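Local structure of TetR family transcriptional regulator (Mycobacterium smegmatis, 5XS9) at residues L69-Q74 against R120-S125; L141-D146 against R172-G177. The protein probably acts as a TetR-type transcriptional regulator of biotin metabolism genes, binding operator DNA through an N-terminal helix-turn-helix domain. One frame throughout, in Å; residues are numbered along the deposited sequence.

In the fold
From the N terminus, the chain first forms the helices of the DNA-binding region and then enters the all-helical C-terminal domain, where both contacts lie. Interaction 1 closes a loop of 45 residues, mostly helix, by bringing the end of helix 106-122 back to the start of helix 71-87. Interaction 2 opens only afterwards and closes a shorter loop, with 25 residues between its segments, by bringing helix 170-186 against helix 129-155. The two are therefore in series, neither nested nor crossed. Their centres lie 20 Å apart and their nearest atoms about 9 Å apart. Helix 170-186 joins them: it takes part in interaction 2, while its far end touches W71 of interaction 1.

Interaction 1. Residues L69-Q74 against R120-S125; sequences LAWREQ and RAAGVS
W71 and A121 bring the two backbones nearest to each other, with W71 CA 6.3 Å from A121 CA, at the point where one helix starts and another stops. A70 is the N-cap of the helix that W71 opens. On the other side G123 is the first residue to leave helical geometry, in a Schellman motif: its phi is positive, and its N returns to R120 O.

The contact is apolar and rests on one indole. Its CG is tucked between the backbone N and the carbonyl carbon of W71 (chi1 67°), which sends the ring toward the end of the opposing helix, its face turned to it. A122 CB then sits over the six-membered ring, 3.4 Å from its centroid and only 9° off the normal, a well-formed CH-pi contact. A121 meets the base of the same side chain, its CB lying 3.7 Å from W71 CB. The opposite face of the indole is taken by R72, whose CG lies over the ring, displaced toward its rim, while W71 CZ2 lies 3.5 Å above the R72 guanidinium plane, over its centre. The indole is thus held between a methyl group and an arginine chain, which probably limits its rotation. Close by, Q74 NE2 donates to L69 O at 2.7 Å, a nearly straight bond (167°) that folds the side chain back over the residues leading into the helix.

W71 also touches A118 of helix 106-122 and A186 of helix 170-186, so the start of helix 71-87 packs against both helices at this outlying end of the C-terminal domain.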
loop_
_atom_site.group_PDB
_atom_site.type_symbol
_atom_site.label_atom_id
_atom_site.label_comp_id
_atom_site.label_asym_id
_atom_site.label_seq_id
_atom_site.Cartn_x
_atom_site.Cartn_y
_atom_site.Cartn_z
ATOM N N LEU A 69 15.198 -5.332 23.679
ATOM C CA LEU A 69 13.776 -5.466 23.889
ATOM C C LEU A 69 13.242 -6.901 23.709
ATOM O O LEU A 69 13.761 -7.713 22.980
ATOM C CB LEU A 69 13.022 -4.458 23.007
ATOM C CG LEU A 69 13.286 -2.936 23.262
ATOM C CD1 LEU A 69 12.809 -2.141 22.079
ATOM C CD2 LEU A 69 12.568 -2.367 24.502
ATOM N N ALA A 70 12.176 -7.170 24.426
ATOM C CA ALA A 70 11.369 -8.333 24.219
ATOM C C ALA A 70 10.781 -8.294 22.768
ATOM O O ALA A 70 10.614 -7.220 22.171
ATOM C CB ALA A 70 10.315 -8.379 25.296
ATOM N N TRP A 71 10.508 -9.461 22.184
ATOM C CA TRP A 71 10.196 -9.514 20.763
ATOM C C TRP A 71 8.976 -8.633 20.406
ATOM O O TRP A 71 9.018 -7.977 19.371
ATOM C CB TRP A 71 10.033 -10.956 20.230
ATOM C CG TRP A 71 8.886 -11.726 20.721
ATOM C CD1 TRP A 71 8.848 -12.640 21.785
ATOM C CD2 TRP A 71 7.532 -11.648 20.222
ATOM N NE1 TRP A 71 7.558 -13.131 21.916
ATOM C CE2 TRP A 71 6.755 -12.560 20.954
ATOM C CE3 TRP A 71 6.933 -10.938 19.191
ATOM C CZ2 TRP A 71 5.400 -12.769 20.699
ATOM C CZ3 TRP A 71 5.525 -11.159 18.944
ATOM C CH2 TRP A 71 4.808 -12.026 19.706
ATOM N N ARG A 72 7.962 -8.606 21.236
ATOM C CA ARG A 72 6.794 -7.751 20.982
ATOM C C ARG A 72 7.160 -6.290 20.775
ATOM O O ARG A 72 6.715 -5.621 19.815
ATOM C CB ARG A 72 5.718 -7.886 22.089
ATOM C CG ARG A 72 5.061 -9.257 22.142
ATOM C CD ARG A 72 4.188 -9.352 23.378
ATOM N NE ARG A 72 3.389 -10.574 23.447
ATOM C CZ ARG A 72 3.853 -11.777 23.825
ATOM N NH1 ARG A 72 5.130 -11.979 24.132
ATOM N NH2 ARG A 72 3.038 -12.813 23.841
ATOM N N GLU A 73 8.025 -5.816 21.659
ATOM C CA GLU A 73 8.461 -4.447 21.660
ATOM C C GLU A 73 9.439 -4.213 20.537
ATOM O O GLU A 73 9.472 -3.155 19.933
ATOM C CB GLU A 73 9.067 -4.067 23.052
ATOM C CG GLU A 73 8.033 -3.653 24.098
ATOM C CD GLU A 73 7.014 -4.722 24.543
ATOM O OE1 GLU A 73 5.756 -4.487 24.381
ATOM O OE2 GLU A 73 7.452 -5.792 25.060
ATOM N N GLN A 74 10.212 -5.197 20.154
ATOM C CA GLN A 74 10.964 -5.030 18.941
ATOM C C GLN A 74 10.115 -4.730 17.676
ATOM O O GLN A 74 10.526 -3.925 16.790
ATOM C CB GLN A 74 11.770 -6.298 18.598
ATOM C CG GLN A 74 12.865 -6.661 19.638
ATOM C CD GLN A 74 13.495 -8.008 19.383
ATOM O OE1 GLN A 74 13.680 -8.440 18.254
ATOM N NE2 GLN A 74 13.837 -8.692 20.480
ATOM N N ARG A 120 10.646 -15.190 15.026
ATOM C CA ARG A 120 11.241 -16.466 15.453
ATOM C C ARG A 120 11.166 -16.619 16.985
ATOM O O ARG A 120 10.774 -17.677 17.498
ATOM C CB ARG A 120 12.661 -16.535 14.831
ATOM C CG ARG A 120 13.391 -17.824 15.019
ATOM C CD ARG A 120 14.875 -17.702 14.636
ATOM N NE ARG A 120 14.986 -17.921 13.211
ATOM C CZ ARG A 120 15.174 -16.990 12.264
ATOM N NH1 ARG A 120 15.338 -15.696 12.547
ATOM N NH2 ARG A 120 15.183 -17.382 10.987
ATOM N N ALA A 121 11.362 -15.519 17.738
ATOM C CA ALA A 121 11.159 -15.562 19.173
ATOM C C ALA A 121 9.724 -15.845 19.551
ATOM O O ALA A 121 9.412 -16.429 20.594
ATOM C CB ALA A 121 11.659 -14.254 19.839
ATOM N N ALA A 122 8.809 -15.328 18.737
ATOM C CA ALA A 122 7.403 -15.538 18.967
ATOM C C ALA A 122 6.972 -16.991 18.727
ATOM O O ALA A 122 5.899 -17.441 19.206
ATOM C CB ALA A 122 6.606 -14.626 18.039
ATOM N N GLY A 123 7.768 -17.727 17.957
ATOM C CA GLY A 123 7.462 -19.136 17.753
ATOM C C GLY A 123 7.139 -19.498 16.313
ATOM O O GLY A 123 6.834 -20.637 16.072
ATOM N N VAL A 124 7.158 -18.536 15.392
ATOM C CA VAL A 124 6.955 -18.794 14.028
ATOM C C VAL A 124 8.083 -19.718 13.549
ATOM O O VAL A 124 9.244 -19.496 13.816
ATOM C CB VAL A 124 6.855 -17.459 13.177
ATOM C CG1 VAL A 124 6.666 -17.745 11.715
ATOM C CG2 VAL A 124 5.655 -16.623 13.579
ATOM N N SER A 125 7.717 -20.710 12.781
ATOM C CA SER A 125 8.720 -21.637 12.261
ATOM C C SER A 125 9.704 -20.951 11.339
ATOM O O SER A 125 9.399 -19.952 10.648
ATOM C CB SER A 125 7.995 -22.815 11.516
ATOM O OG SER A 125 7.702 -22.334 10.223
#

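Interaction 2. Residues L141-D146 against R172-G177; sequences LGFTVD and RQFRFG
Q173 OE1 accepts a hydrogen bond from R134 NH2 of the second subunit, while the base of the same side chain packs within its own chain. CB starts toward helix 129-155 and lies in the plane of the F143 ring at its edge, 4.0 Å from F143 CE1. The bend at chi2 (-66°) then carries the amide away from F143.

F174 supplies the main partner of that ring. Its own ring presents an edge to the F143 face in an edge-to-face pair, with centroids 5.1 Å apart and planes at 58°. F174 CD1 comes over the face, toward the rim, 3.6 Å from F143 CD2. With CG anti to the backbone N (chi1 -179°), F143 reaches far enough for its CZ to lie 3.6 Å from F174 CB and 3.5 Å from F174 N, against the opposing backbone itself.

R83 of helix 71-87 touches both phenylalanines. Between the segments the contact is van der Waals and aromatic, with no hydrogen bond, so it probably depends on close ring fit more than on polar direction. The junction continues into the dimer interface, where the ring of Y138 of the second subunit meets F143 beside the polar Q173-R134 bond, consistent with the helical dimerisation surface of TetR-family regulators.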
loop_
_atom_site.group_PDB
_atom_site.type_symbol
_atom_site.label_atom_id
_atom_site.label_comp_id
_atom_site.label_asym_id
_atom_site.label_seq_id
_atom_site.Cartn_x
_atom_site.Cartn_y
_atom_site.Cartn_z
ATOM N N LEU A 141 3.223 -0.590 5.233
ATOM C CA LEU A 141 3.146 0.111 3.979
ATOM C C LEU A 141 1.753 0.459 3.472
ATOM O O LEU A 141 1.527 1.581 2.967
ATOM C CB LEU A 141 3.986 -0.609 2.871
ATOM C CG LEU A 141 5.457 -0.806 3.132
ATOM C CD1 LEU A 141 5.979 -1.747 2.033
ATOM C CD2 LEU A 141 6.178 0.506 3.178
ATOM N N GLY A 142 0.803 -0.450 3.576
ATOM C CA GLY A 142 -0.594 -0.153 3.185
ATOM C C GLY A 142 -1.177 0.944 4.090
ATOM O O GLY A 142 -1.814 1.907 3.635
ATOM N N PHE A 143 -0.926 0.812 5.365
ATOM C CA PHE A 143 -1.420 1.795 6.352
ATOM C C PHE A 143 -0.892 3.167 6.014
ATOM O O PHE A 143 -1.653 4.115 5.911
ATOM C CB PHE A 143 -1.021 1.419 7.760
ATOM C CG PHE A 143 -1.517 2.368 8.824
ATOM C CD1 PHE A 143 -2.657 2.049 9.549
ATOM C CD2 PHE A 143 -0.898 3.565 9.042
ATOM C CE1 PHE A 143 -3.159 2.863 10.521
ATOM C CE2 PHE A 143 -1.399 4.442 10.035
ATOM C CZ PHE A 143 -2.505 4.063 10.794
ATOM N N THR A 144 0.392 3.249 5.792
ATOM C CA THR A 144 1.091 4.527 5.662
ATOM C C THR A 144 0.924 5.156 4.270
ATOM O O THR A 144 0.795 6.366 4.200
ATOM C CB THR A 144 2.570 4.428 6.045
ATOM O OG1 THR A 144 2.708 3.768 7.334
ATOM C CG2 THR A 144 3.144 5.783 6.131
ATOM N N VAL A 145 0.836 4.368 3.180
ATOM C CA VAL A 145 0.428 4.903 1.921
ATOM C C VAL A 145 -0.952 5.540 2.044
ATOM O O VAL A 145 -1.185 6.616 1.505
ATOM C CB VAL A 145 0.432 3.811 0.785
ATOM C CG1 VAL A 145 -0.191 4.362 -0.484
ATOM C CG2 VAL A 145 1.870 3.320 0.504
ATOM N N ASP A 146 -1.887 4.872 2.700
ATOM C CA ASP A 146 -3.232 5.365 2.798
ATOM C C ASP A 146 -3.255 6.667 3.640
ATOM O O ASP A 146 -3.852 7.679 3.235
ATOM C CB ASP A 146 -4.085 4.306 3.449
ATOM C CG ASP A 146 -5.550 4.738 3.653
ATOM O OD1 ASP A 146 -6.341 4.601 2.752
ATOM O OD2 ASP A 146 -5.912 5.188 4.744
ATOM N N ARG A 172 -2.667 6.022 17.160
ATOM C CA ARG A 172 -3.399 5.030 17.922
ATOM C C ARG A 172 -3.933 3.922 16.963
ATOM O O ARG A 172 -3.934 2.756 17.306
ATOM C CB ARG A 172 -4.558 5.663 18.629
ATOM C CG ARG A 172 -5.496 4.671 19.289
ATOM C CD ARG A 172 -6.428 5.370 20.254
ATOM N NE ARG A 172 -7.414 4.452 20.819
ATOM C CZ ARG A 172 -7.700 4.316 22.120
ATOM N NH1 ARG A 172 -7.083 5.042 23.071
ATOM N NH2 ARG A 172 -8.632 3.440 22.490
ATOM N N GLN A 173 -4.367 4.332 15.778
ATOM C CA GLN A 173 -4.896 3.355 14.788
ATOM C C GLN A 173 -3.741 2.417 14.341
ATOM O O GLN A 173 -3.907 1.217 14.191
ATOM C CB GLN A 173 -5.378 4.123 13.555
ATOM C CG GLN A 173 -6.527 5.080 13.820
ATOM C CD GLN A 173 -7.720 4.289 14.194
ATOM O OE1 GLN A 173 -8.091 3.376 13.468
ATOM N NE2 GLN A 173 -8.324 4.615 15.303
ATOM N N PHE A 174 -2.566 3.021 14.125
ATOM C CA PHE A 174 -1.402 2.274 13.703
ATOM C C PHE A 174 -1.032 1.204 14.712
ATOM O O PHE A 174 -0.836 0.028 14.343
ATOM C CB PHE A 174 -0.233 3.252 13.409
ATOM C CG PHE A 174 0.998 2.580 12.872
ATOM C CD1 PHE A 174 0.958 1.896 11.631
ATOM C CD2 PHE A 174 2.194 2.546 13.629
ATOM C CE1 PHE A 174 2.101 1.277 11.125
ATOM C CE2 PHE A 174 3.356 1.939 13.122
ATOM C CZ PHE A 174 3.317 1.282 11.883
ATOM N N ARG A 175 -1.021 1.585 15.977
ATOM C CA ARG A 175 -0.723 0.737 17.111
ATOM C C ARG A 175 -1.709 -0.398 17.253
ATOM O O ARG A 175 -1.359 -1.521 17.596
ATOM C CB ARG A 175 -0.668 1.579 18.442
ATOM C CG ARG A 175 -0.532 0.693 19.681
ATOM C CD ARG A 175 -0.164 1.430 20.978
ATOM N NE ARG A 175 -1.402 1.994 21.517
ATOM C CZ ARG A 175 -1.765 3.251 21.406
ATOM N NH1 ARG A 175 -0.941 4.122 20.831
ATOM N NH2 ARG A 175 -2.953 3.650 21.898
ATOM N N PHE A 176 -2.947 -0.133 16.954
ATOM C CA PHE A 176 -3.987 -1.149 17.124
ATOM C C PHE A 176 -3.731 -2.295 16.093
ATOM O O PHE A 176 -3.754 -3.441 16.478
ATOM C CB PHE A 176 -5.399 -0.579 16.857
ATOM C CG PHE A 176 -6.473 -1.587 17.018
ATOM C CD1 PHE A 176 -7.057 -1.796 18.254
ATOM C CD2 PHE A 176 -6.851 -2.411 15.934
ATOM C CE1 PHE A 176 -7.992 -2.794 18.426
ATOM C CE2 PHE A 176 -7.805 -3.374 16.120
ATOM C CZ PHE A 176 -8.353 -3.590 17.352
ATOM N N GLY A 177 -3.389 -1.953 14.865
ATOM C CA GLY A 177 -3.114 -2.970 13.808
ATOM C C GLY A 177 -1.838 -3.719 14.104
ATOM O O GLY A 177 -1.755 -4.911 13.916
#